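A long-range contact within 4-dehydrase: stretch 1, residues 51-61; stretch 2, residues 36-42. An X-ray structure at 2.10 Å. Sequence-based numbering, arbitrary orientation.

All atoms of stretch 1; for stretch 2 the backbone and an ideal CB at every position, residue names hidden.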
# COMPACT_ATOMS: atom_id res chain seq x y z
N GLY A 51 -9.89 11.72 -2.45
CA GLY A 51 -10.50 12.54 -3.49
C GLY A 51 -11.87 12.00 -3.98
O GLY A 51 -12.39 10.96 -3.54
N PRO A 52 -12.50 12.70 -4.93
CA PRO A 52 -13.82 12.32 -5.48
C PRO A 52 -13.96 10.96 -6.17
O PRO A 52 -15.06 10.39 -6.18
CB PRO A 52 -14.17 13.43 -6.48
CG PRO A 52 -12.94 14.30 -6.66
CD PRO A 52 -11.99 13.96 -5.53
N LEU A 53 -12.90 10.44 -6.79
CA LEU A 53 -12.99 9.14 -7.47
C LEU A 53 -13.09 8.03 -6.41
O LEU A 53 -13.95 7.16 -6.44
CB LEU A 53 -11.82 8.95 -8.44
CG LEU A 53 -11.95 9.96 -9.58
CD1 LEU A 53 -10.79 9.86 -10.56
CD2 LEU A 53 -13.29 9.77 -10.31
N VAL A 54 -12.20 8.12 -5.42
CA VAL A 54 -12.23 7.14 -4.38
C VAL A 54 -13.60 7.10 -3.74
O VAL A 54 -14.17 6.04 -3.53
CB VAL A 54 -11.17 7.46 -3.34
CG1 VAL A 54 -11.40 6.63 -2.09
CG2 VAL A 54 -9.78 7.19 -3.92
N ARG A 55 -14.12 8.27 -3.41
CA ARG A 55 -15.42 8.32 -2.78
C ARG A 55 -16.47 7.68 -3.62
O ARG A 55 -17.31 6.97 -3.10
CB ARG A 55 -15.86 9.74 -2.40
CG ARG A 55 -15.02 10.29 -1.27
CD ARG A 55 -14.88 9.26 -0.16
NE ARG A 55 -14.65 9.89 1.12
CZ ARG A 55 -13.58 9.67 1.87
NH1 ARG A 55 -12.63 8.80 1.51
NH2 ARG A 55 -13.48 10.34 3.02
N GLU A 56 -16.42 7.92 -4.91
CA GLU A 56 -17.40 7.31 -5.81
C GLU A 56 -17.30 5.79 -5.78
O GLU A 56 -18.27 5.03 -5.64
CB GLU A 56 -17.26 7.85 -7.24
CG GLU A 56 -18.48 7.51 -8.12
CD GLU A 56 -18.22 7.79 -9.59
OE1 GLU A 56 -17.50 8.70 -9.96
OE2 GLU A 56 -18.81 6.94 -10.40
N PHE A 57 -16.07 5.33 -5.92
CA PHE A 57 -15.77 3.90 -5.90
C PHE A 57 -16.28 3.28 -4.59
O PHE A 57 -17.01 2.31 -4.58
CB PHE A 57 -14.24 3.73 -6.04
CG PHE A 57 -13.72 2.30 -6.12
CD1 PHE A 57 -13.86 1.56 -7.29
CD2 PHE A 57 -13.06 1.70 -5.04
CE1 PHE A 57 -13.38 0.26 -7.37
CE2 PHE A 57 -12.57 0.40 -5.10
CZ PHE A 57 -12.75 -0.33 -6.27
N GLU A 58 -15.90 3.88 -3.47
CA GLU A 58 -16.31 3.38 -2.17
C GLU A 58 -17.79 3.12 -2.12
O GLU A 58 -18.28 2.17 -1.49
CB GLU A 58 -15.88 4.33 -1.03
CG GLU A 58 -14.37 4.29 -0.77
CD GLU A 58 -13.99 5.34 0.21
OE1 GLU A 58 -14.65 6.34 0.35
OE2 GLU A 58 -12.91 5.09 0.88
N GLU A 59 -18.50 4.02 -2.79
CA GLU A 59 -19.95 3.97 -2.84
C GLU A 59 -20.48 2.75 -3.59
O GLU A 59 -21.32 1.99 -3.09
CB GLU A 59 -20.50 5.29 -3.40
CG GLU A 59 -22.03 5.36 -3.32
CD GLU A 59 -22.56 6.47 -4.16
OE1 GLU A 59 -23.09 7.46 -3.68
OE2 GLU A 59 -22.33 6.29 -5.45
N ARG A 60 -19.97 2.61 -4.81
CA ARG A 60 -20.35 1.50 -5.62
C ARG A 60 -19.93 0.23 -4.89
O ARG A 60 -20.72 -0.70 -4.69
CB ARG A 60 -19.76 1.62 -7.02
CG ARG A 60 -20.08 2.96 -7.67
CD ARG A 60 -19.52 3.01 -9.08
NE ARG A 60 -19.99 1.91 -9.93
CZ ARG A 60 -19.57 1.73 -11.19
NH1 ARG A 60 -18.74 2.60 -11.77
NH2 ARG A 60 -20.04 0.72 -11.91
N VAL A 61 -18.69 0.21 -4.45
CA VAL A 61 -18.23 -0.97 -3.73
C VAL A 61 -19.14 -1.39 -2.60
O VAL A 61 -19.50 -2.56 -2.51
CB VAL A 61 -16.76 -0.90 -3.30
CG1 VAL A 61 -16.46 -2.05 -2.35
CG2 VAL A 61 -15.84 -0.90 -4.54
N UNK A 36 -10.67 9.86 -19.36
CA UNK A 36 -11.45 11.01 -18.98
C UNK A 36 -11.29 11.25 -17.50
O UNK A 36 -11.02 12.38 -17.05
CB UNK A 36 -12.92 10.82 -19.35
N UNK A 37 -11.52 10.12 -16.81
CA UNK A 37 -11.45 9.98 -15.37
C UNK A 37 -10.09 10.51 -14.89
O UNK A 37 -10.02 11.30 -13.93
CB UNK A 37 -11.66 8.52 -14.95
N UNK A 38 -9.02 10.10 -15.58
CA UNK A 38 -7.66 10.55 -15.25
C UNK A 38 -7.46 12.03 -15.57
O UNK A 38 -6.80 12.77 -14.84
CB UNK A 38 -6.63 9.71 -16.01
N UNK A 39 -8.02 12.46 -16.70
CA UNK A 39 -7.89 13.86 -17.08
C UNK A 39 -8.49 14.74 -16.01
O UNK A 39 -7.86 15.68 -15.51
CB UNK A 39 -8.56 14.13 -18.43
N UNK A 40 -9.73 14.42 -15.67
CA UNK A 40 -10.48 15.12 -14.66
C UNK A 40 -9.71 15.26 -13.32
O UNK A 40 -9.70 16.31 -12.67
CB UNK A 40 -11.81 14.39 -14.43
N UNK A 41 -9.02 14.20 -12.88
CA UNK A 41 -8.28 14.22 -11.63
C UNK A 41 -7.01 15.04 -11.71
O UNK A 41 -6.64 15.75 -10.78
CB UNK A 41 -7.94 12.79 -11.20
N UNK A 42 -6.37 14.94 -12.86
CA UNK A 42 -5.16 15.67 -13.12
C UNK A 42 -5.48 17.17 -13.13
O UNK A 42 -4.77 18.00 -12.54
CB UNK A 42 -4.53 15.22 -14.44

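Stretch 2 is helical throughout, and its axis approaches that of helix 52-61 no closer than 11.7 Å, at 134° between N-to-C directions. A gap this wide leaves backbone out of touch with backbone, so side chains must span it.

Position 36 has helical angles (-55/-51), and its ideal CB finds nothing of stretch 1 within 5.5 Å. Any helix-compatible residue would suit; the deposited one is Glu36, which makes no contact here.

At position 37, CA-to-CB points toward stretch 1 and the ideal CB lies 4.7 Å from Leu53 CD1. Well to one side of that methyl, Glu56 offers a carboxylate. A medium apolar side chain could pack on the leucine, while a long polar or basic one could reach for the acid. The residue is Arg37, extended after chi1 (-87°, then t, t). Its NE donates to water 1 (2.7 Å), which in turn donates to Glu56 OE1 (2.6 Å), so the charges meet through solvent; directly, Arg37 NH2 stays 4.5 Å from Glu56 OE2, beyond a salt bridge. Arg37 NH2 also lies 4.4 Å from Arg60 NH1, a like-charge approach, though both atoms are hydrogen-bonded elsewhere in the structure.

Position 38 points away and position 39 is out of reach, so stretch 1 constrains neither. They are Leu38, whose end comes nearer, though Leu38 CD2 still lies 5.9 Å from Leu53 CD1, and Asp39.

Position 40 points toward stretch 1, but its ideal CB has nothing within 5.5 Å: only a long side chain could arrive. What awaits is mixed, with the Pro52 ring, the Leu53 methyls, the Pro52 carbonyl and the Glu56 carboxylate. Lysine, arginine or glutamine would fit that combination. Arg40 is found, with chi1 to chi3 all t. Leu53 CD2 sits over one face of its guanidinium, 3.9 Å from Arg40 NH1, and Pro52 CB lies 3.5 Å from Arg40 NH2. Water 2 accepts from Arg40 NH2 (2.6 Å) and donates to Glu56 OE1 (2.8 Å) and Pro52 O (3.2 Å). Arg40 NH1 remains 4.3 Å from Glu56 OE1, again beyond a salt bridge. High B-factors make this placement less certain.

Position 41 is paired in register with Leu53 (CA to CA 8.1 Å), and its ideal CB is 4.1 Å from Leu53 CD1. A small apolar residue suits so near a methyl. Ala41 fills it, its CB 4.0 Å from Leu53 CD1; that same methyl lies 3.7 Å from Arg37 O, resting against the helix backbone.

Position 42 is out of reach and unconstrained by stretch 1; it is Leu42.

Stretch 2, residues 36-42: ERLDRAL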
# COMPACT_ATOMS: atom_id res chain seq x y z
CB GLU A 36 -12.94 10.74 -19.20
CG GLU A 36 -13.32 10.70 -20.68
CD GLU A 36 -14.80 10.58 -20.81
OE1 GLU A 36 -15.56 10.84 -19.90
OE2 GLU A 36 -15.16 10.15 -21.99
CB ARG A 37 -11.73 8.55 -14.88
CG ARG A 37 -13.23 8.30 -14.67
CD ARG A 37 -13.60 6.92 -14.11
NE ARG A 37 -15.03 6.71 -13.93
CZ ARG A 37 -15.75 5.79 -14.57
NH1 ARG A 37 -15.19 4.94 -15.44
NH2 ARG A 37 -17.06 5.69 -14.34
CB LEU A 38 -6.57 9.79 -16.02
CG LEU A 38 -6.57 8.29 -15.73
CD1 LEU A 38 -5.37 7.63 -16.38
CD2 LEU A 38 -6.54 8.11 -14.23
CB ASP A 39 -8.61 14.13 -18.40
CG ASP A 39 -7.61 14.02 -19.50
OD1 ASP A 39 -6.43 14.28 -19.32
OD2 ASP A 39 -8.11 13.55 -20.62
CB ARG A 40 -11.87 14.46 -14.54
CG ARG A 40 -12.72 14.86 -13.33
CD ARG A 40 -13.86 13.89 -12.97
NE ARG A 40 -14.24 13.94 -11.55
CZ ARG A 40 -15.14 13.13 -10.98
NH1 ARG A 40 -15.92 12.28 -11.69
NH2 ARG A 40 -15.49 13.33 -9.69
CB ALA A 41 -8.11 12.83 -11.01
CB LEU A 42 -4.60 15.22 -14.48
CG LEU A 42 -3.87 13.86 -14.47
CD1 LEU A 42 -3.29 13.61 -15.86
CD2 LEU A 42 -2.74 13.87 -13.44
O HOH W 1 -16.23 8.52 -12.27
O HOH W 2 -16.53 11.11 -8.88
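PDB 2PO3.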